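Local coordinates for protein her-1 (Caenorhabditis elegans, PDB 1SZH) that dictates male development in the worm, probably as a secreted signal acting directly in sex determination, and inhibits the function of tra-2a, at residues 9-14 and 29-34; 54-59 and 106-111. The protein carries 2 engineered substitutions. All coordinates share one frame; numbering follows the deposited sequence.

Contact 1 (9-14 and 29-34); sequences ELIKDA and EIMKFG
Met31 O, on the residue that packs against Ile11, accepts a hydrogen bond from Ser102 OG and a weak one from Gly34 N at 3.3 Å. The weak bond belongs to a Schellman motif, with Gly34 at positive phi as its C-prime residue and Thr35 N reaching back to Ile30 O. Across the contact the evidence is purely of packing, as no hydrogen bond joins the two segments. The side chains of Ile11 and Met31 pass alongside one another, each heading toward the other's helix. Ile11 CG2, standing anti to its own backbone nitrogen, lies 3.9 Å from Met31 CB and 3.6 Å from Met31 CE. The thioether bends at chi3 (-88°), which brings Met31 CE to 3.4 Å from Ile11 O, while Met31 SD rests 3.9 Å from Ala14 CB. An alanine in place of Ile11 would strip away both branches and is likely to open a gap beside Met31 CB and leave the methyl end free to turn. Leu55 of helix 47-59 touches both Ala14 and Met31. The segment axes approach to 10.1 Å at 143°, and only a short connection separates the helices: a roughly antiparallel alpha-alpha hairpin with a third helix packed against it.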
loop_
_atom_site.group_PDB
_atom_site.type_symbol
_atom_site.label_atom_id
_atom_site.label_comp_id
_atom_site.label_asym_id
_atom_site.label_seq_id
_atom_site.Cartn_x
_atom_site.Cartn_y
_atom_site.Cartn_z
ATOM N N GLU A 9 10.407 -5.683 18.956
ATOM C CA GLU A 9 11.778 -5.289 18.664
ATOM C C GLU A 9 11.919 -4.708 17.260
ATOM O O GLU A 9 12.510 -3.639 17.072
ATOM C CB GLU A 9 12.728 -6.488 18.781
ATOM C CG GLU A 9 12.875 -7.075 20.175
ATOM C CD GLU A 9 11.608 -7.745 20.679
ATOM O OE1 GLU A 9 10.987 -8.510 19.902
ATOM O OE2 GLU A 9 11.244 -7.519 21.854
ATOM N N LEU A 10 11.384 -5.425 16.279
ATOM C CA LEU A 10 11.455 -5.019 14.879
ATOM C C LEU A 10 10.743 -3.673 14.613
ATOM O O LEU A 10 11.281 -2.785 13.922
ATOM C CB LEU A 10 10.853 -6.118 14.010
ATOM C CG LEU A 10 11.202 -6.098 12.527
ATOM C CD1 LEU A 10 12.723 -6.116 12.371
ATOM C CD2 LEU A 10 10.574 -7.310 11.836
ATOM N N ILE A 11 9.542 -3.516 15.160
ATOM C CA ILE A 11 8.797 -2.269 14.974
ATOM C C ILE A 11 9.503 -1.089 15.632
ATOM O O ILE A 11 9.575 0.005 15.063
ATOM C CB ILE A 11 7.350 -2.388 15.513
ATOM C CG1 ILE A 11 6.529 -3.289 14.570
ATOM C CG2 ILE A 11 6.719 -1.016 15.628
ATOM C CD1 ILE A 11 5.129 -3.623 15.100
ATOM N N LYS A 12 10.040 -1.293 16.828
ATOM C CA LYS A 12 10.744 -0.205 17.492
ATOM C C LYS A 12 12.002 0.166 16.709
ATOM O O LYS A 12 12.335 1.341 16.589
ATOM C CB LYS A 12 11.108 -0.597 18.936
ATOM C CG LYS A 12 9.895 -0.696 19.849
ATOM C CD LYS A 12 10.284 -0.915 21.311
ATOM C CE LYS A 12 11.003 0.308 21.854
ATOM N NZ LYS A 12 11.200 0.279 23.334
ATOM N N ASP A 13 12.686 -0.832 16.150
ATOM C CA ASP A 13 13.898 -0.559 15.378
ATOM C C ASP A 13 13.559 0.227 14.112
ATOM O O ASP A 13 14.264 1.176 13.750
ATOM C CB ASP A 13 14.598 -1.861 15.004
ATOM C CG ASP A 13 15.944 -1.628 14.317
ATOM O OD1 ASP A 13 16.145 -2.167 13.213
ATOM O OD2 ASP A 13 16.797 -0.909 14.888
ATOM N N ALA A 14 12.474 -0.158 13.441
ATOM C CA ALA A 14 12.070 0.552 12.216
ATOM C C ALA A 14 11.707 2.005 12.548
ATOM O O ALA A 14 12.063 2.918 11.808
ATOM C CB ALA A 14 10.882 -0.155 11.562
ATOM N N GLU A 29 2.693 3.115 16.487
ATOM C CA GLU A 29 1.235 2.905 16.446
ATOM C C GLU A 29 0.710 2.518 15.069
ATOM O O GLU A 29 -0.061 1.559 14.940
ATOM C CB GLU A 29 0.504 4.157 16.921
ATOM C CG GLU A 29 0.579 4.399 18.411
ATOM C CD GLU A 29 -0.795 4.335 19.074
ATOM O OE1 GLU A 29 -0.912 3.661 20.110
ATOM O OE2 GLU A 29 -1.746 4.976 18.567
ATOM N N ILE A 30 1.126 3.246 14.024
ATOM C CA ILE A 30 0.619 2.883 12.711
ATOM C C ILE A 30 1.159 1.522 12.267
ATOM O O ILE A 30 0.494 0.798 11.533
ATOM C CB ILE A 30 0.873 3.997 11.660
ATOM C CG1 ILE A 30 2.362 4.164 11.337
ATOM C CG2 ILE A 30 0.341 5.331 12.203
ATOM C CD1 ILE A 30 2.864 3.283 10.187
ATOM N N MET A 31 2.336 1.133 12.741
ATOM C CA MET A 31 2.819 -0.199 12.375
ATOM C C MET A 31 2.033 -1.307 13.090
ATOM O O MET A 31 1.669 -2.316 12.482
ATOM C CB MET A 31 4.311 -0.342 12.685
ATOM C CG MET A 31 5.173 0.395 11.657
ATOM S SD MET A 31 6.958 0.129 11.897
ATOM C CE MET A 31 7.323 1.464 13.047
ATOM N N LYS A 32 1.756 -1.125 14.380
ATOM C CA LYS A 32 1.050 -2.187 15.107
ATOM C C LYS A 32 -0.408 -2.292 14.689
ATOM O O LYS A 32 -0.967 -3.380 14.737
ATOM C CB LYS A 32 1.178 -1.995 16.636
ATOM C CG LYS A 32 0.244 -0.985 17.268
ATOM C CD LYS A 32 0.582 -0.829 18.794
ATOM C CE LYS A 32 -0.555 -0.159 19.551
ATOM N NZ LYS A 32 -0.177 0.096 20.969
ATOM N N PHE A 33 -0.993 -1.180 14.268
ATOM C CA PHE A 33 -2.388 -1.176 13.825
ATOM C C PHE A 33 -2.501 -1.470 12.340
ATOM O O PHE A 33 -3.584 -1.768 11.848
ATOM C CB PHE A 33 -3.064 0.178 14.124
ATOM C CG PHE A 33 -3.479 0.342 15.557
ATOM C CD1 PHE A 33 -2.818 1.238 16.395
ATOM C CD2 PHE A 33 -4.548 -0.376 16.055
ATOM C CE1 PHE A 33 -3.225 1.396 17.729
ATOM C CE2 PHE A 33 -4.962 -0.218 17.376
ATOM C CZ PHE A 33 -4.292 0.678 18.209
ATOM N N GLY A 34 -1.386 -1.409 11.609
ATOM C CA GLY A 34 -1.458 -1.681 10.193
ATOM C C GLY A 34 -2.198 -0.588 9.432
ATOM O O GLY A 34 -3.098 -0.885 8.655
#

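Contact 2 (54-59 and 106-111); sequences CLQNVL and ATRLDS
Gln56 NE2 and Arg108 NH2 approach to 3.3 Å, and both are donors, so their meeting is a close placement and no bond. The two segments stay well apart: the nearest CA atoms, those of Gln56 and Arg108, are 13.8 Å from each other, and two long side chains coming from opposite directions span the distance. Arg108 runs extended from CG to NE, which carries its guanidinium far from helix 105-115. Gln56 instead bends at chi2 (-122°), and its amide plane is turned 35° from the guanidinium plane.

No hydrogen bond joins the segments, but one turn before Gln56, Tyr52 OH bonds to Arg108 NH2. The other partners lie in flanking chain: Gln56 NE2 bonds to Pro101 O and OE1 to Ile68 N, which probably fixes the amide's rotation, while Arg108 bonds to Ile103 O through NE and weakly to Ser100 O through NH2. These oxygens probably offset the proximity of the two donors.

Apolar packing lies on other faces of the two helices. Leu55 touches Ala14, Cys18 and Met31, whereas Leu109 meets Tyr123 and Phe126, leaving the polar pair between helices 8-18, 24-33 and 47-59 on one side and helices 85-97, 105-115 and 120-134 on the other.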
loop_
_atom_site.group_PDB
_atom_site.type_symbol
_atom_site.label_atom_id
_atom_site.label_comp_id
_atom_site.label_asym_id
_atom_site.label_seq_id
_atom_site.Cartn_x
_atom_site.Cartn_y
_atom_site.Cartn_z
ATOM N N CYS A 54 11.231 3.489 3.921
ATOM C CA CYS A 54 12.217 3.187 4.958
ATOM C C CYS A 54 11.650 2.084 5.884
ATOM O O CYS A 54 12.333 1.099 6.197
ATOM C CB CYS A 54 12.518 4.471 5.730
ATOM S SG CYS A 54 13.794 4.337 7.012
ATOM N N LEU A 55 10.408 2.249 6.348
ATOM C CA LEU A 55 9.817 1.250 7.224
ATOM C C LEU A 55 9.734 -0.127 6.566
ATOM O O LEU A 55 10.061 -1.138 7.179
ATOM C CB LEU A 55 8.422 1.696 7.716
ATOM C CG LEU A 55 8.443 2.932 8.622
ATOM C CD1 LEU A 55 6.977 3.308 8.920
ATOM C CD2 LEU A 55 9.174 2.661 9.925
ATOM N N GLN A 56 9.291 -0.176 5.316
ATOM C CA GLN A 56 9.208 -1.462 4.630
ATOM C C GLN A 56 10.576 -2.154 4.547
ATOM O O GLN A 56 10.690 -3.363 4.754
ATOM C CB GLN A 56 8.661 -1.263 3.221
ATOM C CG GLN A 56 7.175 -0.952 3.191
ATOM C CD GLN A 56 6.410 -1.979 2.368
ATOM O OE1 GLN A 56 6.727 -2.224 1.205
ATOM N NE2 GLN A 56 5.385 -2.572 2.964
ATOM N N ASN A 57 11.599 -1.356 4.259
ATOM C CA ASN A 57 12.951 -1.883 4.133
ATOM C C ASN A 57 13.459 -2.456 5.455
ATOM O O ASN A 57 14.186 -3.451 5.449
ATOM C CB ASN A 57 13.898 -0.795 3.593
ATOM C CG ASN A 57 13.748 -0.574 2.086
ATOM O OD1 ASN A 57 14.435 0.276 1.497
ATOM N ND2 ASN A 57 12.847 -1.327 1.458
ATOM N N VAL A 58 13.085 -1.861 6.592
ATOM C CA VAL A 58 13.544 -2.417 7.872
ATOM C C VAL A 58 12.675 -3.604 8.300
ATOM O O VAL A 58 13.183 -4.673 8.621
ATOM C CB VAL A 58 13.542 -1.355 8.998
ATOM C CG1 VAL A 58 13.970 -2.003 10.326
ATOM C CG2 VAL A 58 14.447 -0.211 8.647
ATOM N N LEU A 59 11.354 -3.448 8.272
ATOM C CA LEU A 59 10.452 -4.522 8.697
ATOM C C LEU A 59 10.583 -5.796 7.891
ATOM O O LEU A 59 10.500 -6.891 8.437
ATOM C CB LEU A 59 8.986 -4.061 8.592
ATOM C CG LEU A 59 8.583 -2.900 9.511
ATOM C CD1 LEU A 59 7.139 -2.494 9.178
ATOM C CD2 LEU A 59 8.676 -3.310 10.966
ATOM N N ALA A 106 0.989 -10.501 0.973
ATOM C CA ALA A 106 -0.046 -11.520 0.975
ATOM C C ALA A 106 -1.303 -11.102 1.712
ATOM O O ALA A 106 -2.415 -11.340 1.236
ATOM C CB ALA A 106 0.503 -12.818 1.560
ATOM N N THR A 107 -1.123 -10.461 2.857
ATOM C CA THR A 107 -2.265 -10.023 3.650
ATOM C C THR A 107 -3.057 -8.951 2.904
ATOM O O THR A 107 -4.281 -8.999 2.863
ATOM C CB THR A 107 -1.803 -9.500 5.018
ATOM O OG1 THR A 107 -1.182 -10.573 5.730
ATOM C CG2 THR A 107 -2.999 -8.990 5.841
ATOM N N ARG A 108 -2.360 -7.996 2.298
ATOM C CA ARG A 108 -3.059 -6.955 1.548
ATOM C C ARG A 108 -3.799 -7.567 0.363
ATOM O O ARG A 108 -4.977 -7.290 0.145
ATOM C CB ARG A 108 -2.094 -5.939 0.941
ATOM C CG ARG A 108 -1.190 -5.204 1.883
ATOM C CD ARG A 108 -0.365 -4.242 1.049
ATOM N NE ARG A 108 0.626 -3.538 1.874
ATOM C CZ ARG A 108 1.373 -2.542 1.418
ATOM N NH1 ARG A 108 1.265 -2.132 0.143
ATOM N NH2 ARG A 108 2.204 -1.928 2.243
ATOM N N LEU A 109 -3.089 -8.377 -0.425
ATOM C CA LEU A 109 -3.684 -8.930 -1.625
ATOM C C LEU A 109 -4.844 -9.867 -1.352
ATOM O O LEU A 109 -5.809 -9.893 -2.118
ATOM C CB LEU A 109 -2.607 -9.582 -2.506
ATOM C CG LEU A 109 -1.548 -8.607 -3.045
ATOM C CD1 LEU A 109 -0.454 -9.385 -3.795
ATOM C CD2 LEU A 109 -2.188 -7.579 -3.974
ATOM N N ASP A 110 -4.772 -10.626 -0.267
ATOM C CA ASP A 110 -5.875 -11.520 0.071
ATOM C C ASP A 110 -7.126 -10.683 0.358
ATOM O O ASP A 110 -8.229 -11.037 -0.067
ATOM C CB ASP A 110 -5.540 -12.374 1.302
ATOM C CG ASP A 110 -4.490 -13.434 1.012
ATOM O OD1 ASP A 110 -4.314 -13.807 -0.171
ATOM O OD2 ASP A 110 -3.852 -13.904 1.978
ATOM N N SER A 111 -6.955 -9.563 1.062
ATOM C CA SER A 111 -8.102 -8.712 1.415
ATOM C C SER A 111 -8.659 -8.011 0.188
ATOM O O SER A 111 -9.875 -7.937 0.012
ATOM C CB SER A 111 -7.680 -7.690 2.495
ATOM O OG SER A 111 -8.765 -6.820 2.792
#

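From the N terminus, contact 1 comes first: the chain leaves helix 8-18, turns in a short connection and returns along helix 24-33, with 14 residues between the segments. It is complete before contact 2 opens on helix 47-59, so the two stand in series, neither nested nor crossed. Contact 2 then closes a much longer interval of 46 residues, in which 14 are helical, and ends on helix 105-115. Their centres lie 12 Å apart and they touch directly, with Leu10 CD2 3.4 Å from Leu59 O and Ala14 CA 3.7 Å from Val58 CG1. The Cys18-Cys54 disulfide also ties helix 8-18 to helix 47-59, and contact 2 brings helix 47-59 close to helix 105-115 through side chains alone.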